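Local structure of alcohol dehydrogenase, zinc-containing (Thermotoga maritima, 1VJ0) at the interface of chains A and B and the interface of chains A and C. The protein is a zinc-containing alcohol dehydrogenase of the medium-chain dehydrogenase/reductase family that binds two zinc ions per chain and oxidises alcohols, probably with a nicotinamide cofactor. Sequence-based numbering; all coordinates share one arbitrary frame. Chains: chain A/B/C, alcohol dehydrogenase, zinc-containing.

Contact 1: the interface of chains A and B. Residues chain A 94, 96; chain B 264, 266.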
ATOM      1  N   ASN A  94       1.107  -5.791 -25.184  1.00 28.56           N
ATOM      2  CA  ASN A  94       1.777  -4.518 -25.480  1.00 27.92           C
ATOM      3  C   ASN A  94       1.175  -3.804 -26.671  1.00 29.21           C
ATOM      4  O   ASN A  94       1.637  -2.705 -27.044  1.00 28.20           O
ATOM      5  CB  ASN A  94       3.275  -4.730 -25.691  1.00 28.43           C
ATOM      6  CG  ASN A  94       3.985  -5.136 -24.416  1.00 32.39           C
ATOM      7  OD1 ASN A  94       3.719  -4.579 -23.323  1.00 30.94           O
ATOM      8  ND2 ASN A  94       4.868  -6.128 -24.519  1.00 32.59           N
ATOM      9  N   GLU A  96       0.804  -5.241 -29.783  1.00 27.45           N
ATOM     10  CA  GLU A  96       1.355  -5.591 -31.090  1.00 29.80           C
ATOM     11  C   GLU A  96       0.464  -6.622 -31.729  1.00 28.31           C
ATOM     12  O   GLU A  96       0.135  -7.627 -31.119  1.00 28.26           O
ATOM     13  CB  GLU A  96       2.757  -6.197 -31.013  1.00 30.17           C
ATOM     14  CG  GLU A  96       3.806  -5.402 -30.269  1.00 32.03           C
ATOM     15  CD  GLU A  96       5.160  -6.054 -30.527  1.00 33.87           C
ATOM     16  OE1 GLU A  96       5.528  -6.251 -31.736  1.00 39.67           O
ATOM     17  OE2 GLU A  96       5.824  -6.409 -29.543  1.00 40.84           O
TER
ATOM     18  N   HIS B 264       6.772   0.383 -25.815  1.00 28.00           N
ATOM     19  CA  HIS B 264       5.672   0.078 -26.693  1.00 28.65           C
ATOM     20  C   HIS B 264       4.700   1.211 -26.763  1.00 28.19           C
ATOM     21  O   HIS B 264       3.497   1.004 -26.821  1.00 28.62           O
ATOM     22  CB  HIS B 264       4.998  -1.214 -26.250  1.00 29.58           C
ATOM     23  CG  HIS B 264       5.883  -2.392 -26.398  1.00 30.03           C
ATOM     24  ND1 HIS B 264       6.052  -3.022 -27.607  1.00 31.21           N
ATOM     25  CD2 HIS B 264       6.661  -3.046 -25.510  1.00 29.61           C
ATOM     26  CE1 HIS B 264       6.913  -4.012 -27.455  1.00 32.83           C
ATOM     27  NE2 HIS B 264       7.301  -4.036 -26.197  1.00 33.00           N
ATOM     28  N   ARG B 266       4.064   3.614 -24.537  1.00 27.08           N
ATOM     29  CA  ARG B 266       3.391   4.079 -23.328  1.00 26.66           C
ATOM     30  C   ARG B 266       4.120   5.216 -22.649  1.00 26.53           C
ATOM     31  O   ARG B 266       3.477   6.135 -22.132  1.00 27.29           O
ATOM     32  CB  ARG B 266       3.296   2.925 -22.325  1.00 27.14           C
ATOM     33  CG  ARG B 266       2.469   1.750 -22.838  1.00 28.34           C
ATOM     34  CD  ARG B 266       2.111   0.806 -21.778  1.00 28.29           C
ATOM     35  NE  ARG B 266       3.286   0.162 -21.254  1.00 28.90           N
ATOM     36  CZ  ARG B 266       3.785  -0.986 -21.701  1.00 29.51           C
ATOM     37  NH1 ARG B 266       3.194  -1.710 -22.681  1.00 29.03           N
ATOM     38  NH2 ARG B 266       4.865  -1.433 -21.108  1.00 31.08           N
TER
HETATM   39  O   HOH W   1       1.340  -0.958 -24.678  1.00 33.88           O

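Contact 2: the interface of chains A and B. Residues chain A 184, 188, 218, 334, 338; chain B 192-193, 195.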
ATOM      1  N   TYR A 184       5.747 -15.659  -8.189  1.00 28.93           N
ATOM      2  CA  TYR A 184       5.700 -14.212  -8.321  1.00 27.63           C
ATOM      3  C   TYR A 184       4.549 -13.613  -7.519  1.00 27.01           C
ATOM      4  O   TYR A 184       4.735 -12.647  -6.755  1.00 26.08           O
ATOM      5  CB  TYR A 184       5.762 -13.700  -9.800  1.00 27.30           C
ATOM      6  CG  TYR A 184       5.843 -12.216  -9.698  1.00 27.26           C
ATOM      7  CD1 TYR A 184       7.028 -11.608  -9.362  1.00 29.51           C
ATOM      8  CD2 TYR A 184       4.701 -11.442  -9.765  1.00 26.26           C
ATOM      9  CE1 TYR A 184       7.091 -10.256  -9.111  1.00 29.87           C
ATOM     10  CE2 TYR A 184       4.757 -10.071  -9.533  1.00 27.78           C
ATOM     11  CZ  TYR A 184       5.942  -9.498  -9.198  1.00 28.80           C
ATOM     12  OH  TYR A 184       5.965  -8.152  -8.936  1.00 32.01           O
ATOM     13  N   ASP A 188       4.739 -10.706  -4.756  1.00 28.89           N
ATOM     14  CA  ASP A 188       4.060  -9.453  -5.091  1.00 29.97           C
ATOM     15  C   ASP A 188       3.123  -9.033  -3.971  1.00 30.67           C
ATOM     16  O   ASP A 188       2.815  -7.861  -3.850  1.00 30.62           O
ATOM     17  CB  ASP A 188       3.242  -9.640  -6.365  1.00 29.00           C
ATOM     18  CG  ASP A 188       2.834  -8.362  -6.997  1.00 30.91           C
ATOM     19  OD1 ASP A 188       3.714  -7.532  -7.344  1.00 28.78           O
ATOM     20  OD2 ASP A 188       1.628  -8.136  -7.237  1.00 31.69           O
ATOM     21  N   LEU A 218      14.326  -9.270  -6.879  1.00 28.20           N
ATOM     22  CA  LEU A 218      13.646  -8.153  -6.193  1.00 28.85           C
ATOM     23  C   LEU A 218      14.540  -7.504  -5.128  1.00 28.14           C
ATOM     24  O   LEU A 218      14.181  -6.491  -4.549  1.00 28.99           O
ATOM     25  CB  LEU A 218      12.356  -8.647  -5.561  1.00 28.83           C
ATOM     26  CG  LEU A 218      11.319  -9.189  -6.554  1.00 31.24           C
ATOM     27  CD1 LEU A 218      10.076  -9.667  -5.857  1.00 34.71           C
ATOM     28  CD2 LEU A 218      10.979  -8.145  -7.611  1.00 32.43           C
ATOM     29  N   LYS A 334       5.066  -9.926 -15.372  1.00 28.92           N
ATOM     30  CA  LYS A 334       6.232  -9.677 -14.527  1.00 29.31           C
ATOM     31  C   LYS A 334       7.105 -10.915 -14.363  1.00 28.13           C
ATOM     32  O   LYS A 334       8.333 -10.837 -14.229  1.00 26.60           O
ATOM     33  CB  LYS A 334       5.798  -9.107 -13.180  1.00 30.25           C
ATOM     34  CG  LYS A 334       4.999  -7.843 -13.314  1.00 32.06           C
ATOM     35  CD  LYS A 334       4.374  -7.378 -12.004  1.00 30.48           C
ATOM     36  CE  LYS A 334       3.435  -6.190 -12.278  1.00 36.95           C
ATOM     37  NZ  LYS A 334       2.514  -5.780 -11.121  1.00 37.45           N
ATOM     38  N   ILE A 338      11.147 -11.249 -15.286  1.00 26.62           N
ATOM     39  CA  ILE A 338      12.186 -11.800 -14.395  1.00 27.18           C
ATOM     40  C   ILE A 338      12.854 -13.018 -15.026  1.00 25.65           C
ATOM     41  O   ILE A 338      14.086 -13.171 -15.021  1.00 25.63           O
ATOM     42  CB  ILE A 338      11.597 -12.141 -13.026  1.00 26.59           C
ATOM     43  CG1 ILE A 338      11.227 -10.858 -12.273  1.00 29.11           C
ATOM     44  CG2 ILE A 338      12.588 -12.921 -12.167  1.00 27.23           C
ATOM     45  CD1 ILE A 338      10.249 -11.151 -11.060  1.00 31.38           C
TER
ATOM     46  N   GLU B 192       4.619  -0.323  -6.128  1.00 30.61           N
ATOM     47  CA  GLU B 192       4.574  -1.599  -6.779  1.00 32.36           C
ATOM     48  C   GLU B 192       5.981  -2.146  -6.861  1.00 30.13           C
ATOM     49  O   GLU B 192       6.954  -1.413  -6.630  1.00 30.57           O
ATOM     50  CB  GLU B 192       4.139  -1.397  -8.229  1.00 33.47           C
ATOM     51  CG  GLU B 192       2.802  -0.761  -8.421  1.00 40.05           C
ATOM     52  CD  GLU B 192       2.185  -1.202  -9.730  1.00 48.93           C
ATOM     53  OE1 GLU B 192       2.843  -1.962 -10.507  1.00 54.47           O
ATOM     54  OE2 GLU B 192       1.019  -0.807  -9.972  1.00 59.65           O
ATOM     55  N   SER B 193       6.091  -3.394  -7.278  1.00 29.65           N
ATOM     56  CA  SER B 193       7.407  -3.964  -7.615  1.00 29.45           C
ATOM     57  C   SER B 193       7.907  -3.338  -8.930  1.00 30.01           C
ATOM     58  O   SER B 193       7.103  -2.787  -9.748  1.00 27.85           O
ATOM     59  CB  SER B 193       7.367  -5.485  -7.694  1.00 29.53           C
ATOM     60  OG  SER B 193       7.264  -5.932  -9.013  1.00 32.11           O
ATOM     61  N   ALA B 195       9.495  -5.179 -11.107  1.00 27.39           N
ATOM     62  CA  ALA B 195       9.518  -6.235 -12.125  1.00 27.20           C
ATOM     63  C   ALA B 195       8.764  -5.730 -13.390  1.00 28.51           C
ATOM     64  O   ALA B 195       7.685  -5.189 -13.279  1.00 27.16           O
ATOM     65  CB  ALA B 195       8.892  -7.530 -11.591  1.00 26.08           C
TER
HETATM   66  O   HOH W   2       3.624  -5.032  -8.338  1.00 31.31           O
HETATM   67  O   HOH W   3       1.278  -3.727 -12.134  1.00 49.03           O

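Contact 3: the interface of chains A and C. Residues chain A 197, 269, 289-291; chain C 116-117, 121, 123.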
ATOM      1  N   LYS A 197      16.038  -7.455   3.319  1.00 27.19           N
ATOM      2  CA  LYS A 197      15.195  -8.464   3.902  1.00 27.12           C
ATOM      3  C   LYS A 197      15.807  -9.885   3.799  1.00 27.65           C
ATOM      4  O   LYS A 197      16.574 -10.207   2.879  1.00 26.45           O
ATOM      5  CB  LYS A 197      13.763  -8.439   3.317  1.00 28.20           C
ATOM      6  CG  LYS A 197      13.077  -7.036   3.363  1.00 29.43           C
ATOM      7  CD  LYS A 197      12.681  -6.672   4.768  1.00 29.59           C
ATOM      8  CE  LYS A 197      12.140  -5.273   4.855  1.00 33.72           C
ATOM      9  NZ  LYS A 197      10.911  -5.142   3.981  1.00 36.04           N
ATOM     10  N   ASP A 269      11.959 -12.181   7.625  1.00 27.96           N
ATOM     11  CA  ASP A 269      11.046 -11.090   7.274  1.00 27.64           C
ATOM     12  C   ASP A 269       9.888 -11.630   6.409  1.00 28.45           C
ATOM     13  O   ASP A 269       8.730 -11.194   6.526  1.00 27.33           O
ATOM     14  CB  ASP A 269      11.861 -10.062   6.482  1.00 27.52           C
ATOM     15  CG  ASP A 269      13.016  -9.502   7.294  1.00 29.68           C
ATOM     16  OD1 ASP A 269      12.764  -9.024   8.445  1.00 30.98           O
ATOM     17  OD2 ASP A 269      14.213  -9.515   6.912  1.00 26.54           O
ATOM     18  N   ARG A 289       9.782 -13.545  12.025  1.00 28.08           N
ATOM     19  CA  ARG A 289       9.915 -12.492  12.998  1.00 27.34           C
ATOM     20  C   ARG A 289       8.567 -11.904  13.351  1.00 26.49           C
ATOM     21  O   ARG A 289       7.549 -12.077  12.638  1.00 24.57           O
ATOM     22  CB  ARG A 289      10.821 -11.376  12.532  1.00 27.99           C
ATOM     23  CG  ARG A 289      10.321 -10.484  11.408  1.00 27.69           C
ATOM     24  CD  ARG A 289      11.035  -9.095  11.456  1.00 28.69           C
ATOM     25  NE  ARG A 289      10.769  -8.248  10.292  1.00 28.79           N
ATOM     26  CZ  ARG A 289       9.817  -7.317  10.228  1.00 31.74           C
ATOM     27  NH1 ARG A 289       8.959  -7.109  11.224  1.00 29.79           N
ATOM     28  NH2 ARG A 289       9.736  -6.543   9.165  1.00 34.04           N
ATOM     29  N   ARG A 290       8.568 -11.270  14.492  1.00 26.25           N
ATOM     30  CA  ARG A 290       7.462 -10.391  14.876  1.00 27.41           C
ATOM     31  C   ARG A 290       7.301  -9.355  13.768  1.00 26.51           C
ATOM     32  O   ARG A 290       8.263  -8.704  13.424  1.00 27.44           O
ATOM     33  CB  ARG A 290       7.771  -9.738  16.195  1.00 26.60           C
ATOM     34  CG  ARG A 290       7.633 -10.702  17.336  1.00 28.69           C
ATOM     35  CD  ARG A 290       7.670 -10.024  18.654  1.00 33.28           C
ATOM     36  NE  ARG A 290       6.325  -9.771  19.158  1.00 32.67           N
ATOM     37  CZ  ARG A 290       6.012  -8.772  19.973  1.00 32.15           C
ATOM     38  NH1 ARG A 290       6.942  -7.883  20.364  1.00 34.56           N
ATOM     39  NH2 ARG A 290       4.757  -8.627  20.395  1.00 29.66           N
ATOM     40  N   GLY A 291       6.100  -9.243  13.237  1.00 26.81           N
ATOM     41  CA  GLY A 291       5.765  -8.347  12.103  1.00 27.26           C
ATOM     42  C   GLY A 291       6.005  -8.974  10.740  1.00 28.22           C
ATOM     43  O   GLY A 291       5.771  -8.332   9.719  1.00 28.54           O
TER
ATOM     44  N   TYR C 116      15.338  -2.245  15.833  1.00 24.78           N
ATOM     45  CA  TYR C 116      14.904  -2.514  14.447  1.00 25.19           C
ATOM     46  C   TYR C 116      13.430  -2.159  14.206  1.00 25.88           C
ATOM     47  O   TYR C 116      13.051  -1.570  13.188  1.00 26.48           O
ATOM     48  CB  TYR C 116      15.120  -3.985  14.162  1.00 26.19           C
ATOM     49  CG  TYR C 116      14.621  -4.456  12.822  1.00 26.62           C
ATOM     50  CD1 TYR C 116      13.297  -4.907  12.664  1.00 29.36           C
ATOM     51  CD2 TYR C 116      15.457  -4.459  11.718  1.00 26.69           C
ATOM     52  CE1 TYR C 116      12.823  -5.316  11.406  1.00 29.70           C
ATOM     53  CE2 TYR C 116      15.002  -4.874  10.464  1.00 28.55           C
ATOM     54  CZ  TYR C 116      13.685  -5.297  10.315  1.00 29.18           C
ATOM     55  OH  TYR C 116      13.244  -5.730   9.065  1.00 31.15           O
ATOM     56  N   TRP C 117      12.588  -2.511  15.163  1.00 25.44           N
ATOM     57  CA  TRP C 117      11.164  -2.257  15.006  1.00 26.08           C
ATOM     58  C   TRP C 117      10.872  -0.775  15.113  1.00 25.88           C
ATOM     59  O   TRP C 117      10.044  -0.261  14.366  1.00 26.20           O
ATOM     60  CB  TRP C 117      10.330  -3.072  15.965  1.00 24.96           C
ATOM     61  CG  TRP C 117      10.394  -4.542  15.660  1.00 25.19           C
ATOM     62  CD1 TRP C 117       9.605  -5.245  14.774  1.00 24.40           C
ATOM     63  CD2 TRP C 117      11.322  -5.474  16.190  1.00 23.62           C
ATOM     64  NE1 TRP C 117       9.967  -6.570  14.774  1.00 26.61           N
ATOM     65  CE2 TRP C 117      11.025  -6.740  15.630  1.00 25.25           C
ATOM     66  CE3 TRP C 117      12.363  -5.386  17.126  1.00 26.27           C
ATOM     67  CZ2 TRP C 117      11.722  -7.876  15.961  1.00 25.99           C
ATOM     68  CZ3 TRP C 117      13.068  -6.531  17.448  1.00 24.49           C
ATOM     69  CH2 TRP C 117      12.737  -7.751  16.896  1.00 27.05           C
ATOM     70  N   SER C 121      11.656  -1.051  10.709  1.00 26.87           N
ATOM     71  CA  SER C 121      10.377  -1.509  10.126  1.00 27.28           C
ATOM     72  C   SER C 121       9.231  -0.580  10.502  1.00 27.85           C
ATOM     73  O   SER C 121       8.080  -0.757  10.036  1.00 27.34           O
ATOM     74  CB  SER C 121      10.069  -2.939  10.571  1.00 27.52           C
ATOM     75  OG  SER C 121       9.828  -2.957  11.958  1.00 28.36           O
ATOM     76  N   GLU C 123       7.444  -0.338  13.331  1.00 27.76           N
ATOM     77  CA  GLU C 123       6.397  -1.049  14.041  1.00 27.70           C
ATOM     78  C   GLU C 123       6.739  -0.997  15.536  1.00 27.10           C
ATOM     79  O   GLU C 123       7.157  -1.976  16.114  1.00 25.73           O
ATOM     80  CB  GLU C 123       6.382  -2.497  13.544  1.00 28.81           C
ATOM     81  CG  GLU C 123       6.064  -2.699  12.062  1.00 29.42           C
ATOM     82  CD  GLU C 123       6.517  -4.061  11.513  1.00 29.72           C
ATOM     83  OE1 GLU C 123       7.600  -4.580  11.897  1.00 29.71           O
ATOM     84  OE2 GLU C 123       5.762  -4.633  10.677  1.00 35.52           O
TER
HETATM   85  O   HOH W   4      15.370  -7.528   8.267  1.00 33.52           O
HETATM   86  O   HOH W   5       7.362  -5.144   8.340  1.00 35.10           O

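Contact 1: the interface of chains A and B
The side-chain amide of A:Asn94 lies flat on one face of the B:His264 imidazole, the two planes only 4° apart, in a loop-to-loop patch of the two-fold interface of chains A and B. The stack is displaced towards the rim: A:Asn94 CB sits over the ring, 3.7 Å from its centroid, as a CH-pi contact, and the amide carbon CG lies 3.6 Å from CD2 of B:His264. Farther round the ring, the moderately turned carboxylate of A:Glu96 brings OE2 to 3.4 Å from CE1 of B:His264, from above the ring plane on the amide's side; this is no hydrogen bond, but the carboxylate may polarise the imidazole. With CG beside the backbone N (chi1 -68°), A:Asn94 lays its amide along the ring and still directs OD1 towards B:Arg266, whose guanidinium is met at its edge. NH1 donates to the amide oxygen OD1 of A:Asn94 over 3.0 Å, within the guanidinium plane but tilted 30° from the plane of the amide. A bend at chi3 turns the arginine head back to this acceptor. The bond helps fix the rotation of the amide, placing ND2 over the NE2 side of the imidazole. Water 1 adds a second link, 2.8 Å from B:Arg266 NH1 and 3.0 Å from the backbone O of A:Asn94.

Contact 2: the interface of chains A and B
B:Ala195 and B:Ser193, on a loop of one zinc-containing medium-chain dehydrogenase subunit, press against helices 170-188 and 329-340 of the other. The methyl of B:Ala195 meets two side chains of the second helix, lying 3.8 Å from CB of A:Lys334 and 3.9 Å from CD1 of A:Ile338. B:Ser193 OG and the phenol OH of A:Tyr184 share a hydrogen bond of 2.6 Å, with OG at the edge of the ring and in its plane. CG of A:Tyr184 is anti to the backbone N (chi1 -174°), which carries the phenol out to the partner loop. The same OH donates to the carboxylate OD1 of A:Asp188, 2.8 Å away, approaching from above the carboxylate plane. On the loop itself, B:Ser193 OG accepts from the backbone N of B:Ala195. A phenylalanine in place of A:Tyr184 would probably leave the B:Ser193 hydroxyl without its mate across the interface and A:Asp188 OD1 without this donor. CB of A:Lys334 rests over one face of the tyrosine ring, toward its rim, and its extended chain carries NZ towards B:Glu192 OE1, a long salt bridge of 3.9 Å. Water 3 bridges that pair, while water 2 gathers A:Lys334 NZ, A:Asp188 OD1 and the backbone N of B:Ser193, 3.1 Å from the last.

Contact 3: the interface of chains A and C
Just past strand 288-289, the extended backbone of A:Arg290 runs into A:Gly291, whose phi is positive (87°), and presents the A:Arg290 carbonyl to C:Trp117. The indole NE1 of C:Trp117 donates to this O over 3.0 Å, nearly straight and in the ring plane, but from above the carbonyl plane. The same oxygen takes NH1 of A:Arg289 on a lone pair in the carbonyl plane, so two donors from different chains share it. A:Arg289 is the hub of the patch. Its CG is wedged between backbone N and carbonyl carbon (chi1 70°), and the chain then runs extended to NE. From NH1 it forms a salt bridge with OE1 of C:Glu123, 2.9 Å away, on that oxygen's syn lone pair but tilted from the guanidinium plane. C:Ser121 OG donates to the same OE1 from above the carboxylate plane. A:Asp269 OD1 takes A:Arg289 NE on its anti lone pair, in the guanidinium plane at 2.8 Å, a same-chain salt bridge that helps fix the rotation of the guanidinium. C:Tyr116 approaches over one guanidinium face: its CE1 lies 3.8 Å from CZ of A:Arg289, the planes 69° apart. Water 4 joins the tyrosine OH to A:Asp269 OD2, and water 5 links A:Arg289 NH2 with C:Glu123 OE2. The patch couples the chain C segment whose cysteines bind the second zinc to the nucleotide-binding region of chain A, probably helping to hold the deposited tetramer together.

Contacts 1 and 2 belong to one two-fold interface between chains A and B, their C-alpha centres about 19 Å apart, whereas contact 3 joins A to C. It lies about 21 Å from contact 2 and 39 Å from contact 1. No residue number recurs, but B:Ser193 and B:Ala195 of contact 2 and A:Lys197 of contact 3 come from one short segment, and B:His264 and B:Arg266 of contact 1 are near A:Asp269 of contact 3 in sequence. Each chain can therefore engage two neighbours at once, consistent with the four-chain deposited assembly, though the structure alone does not show that it is the working form.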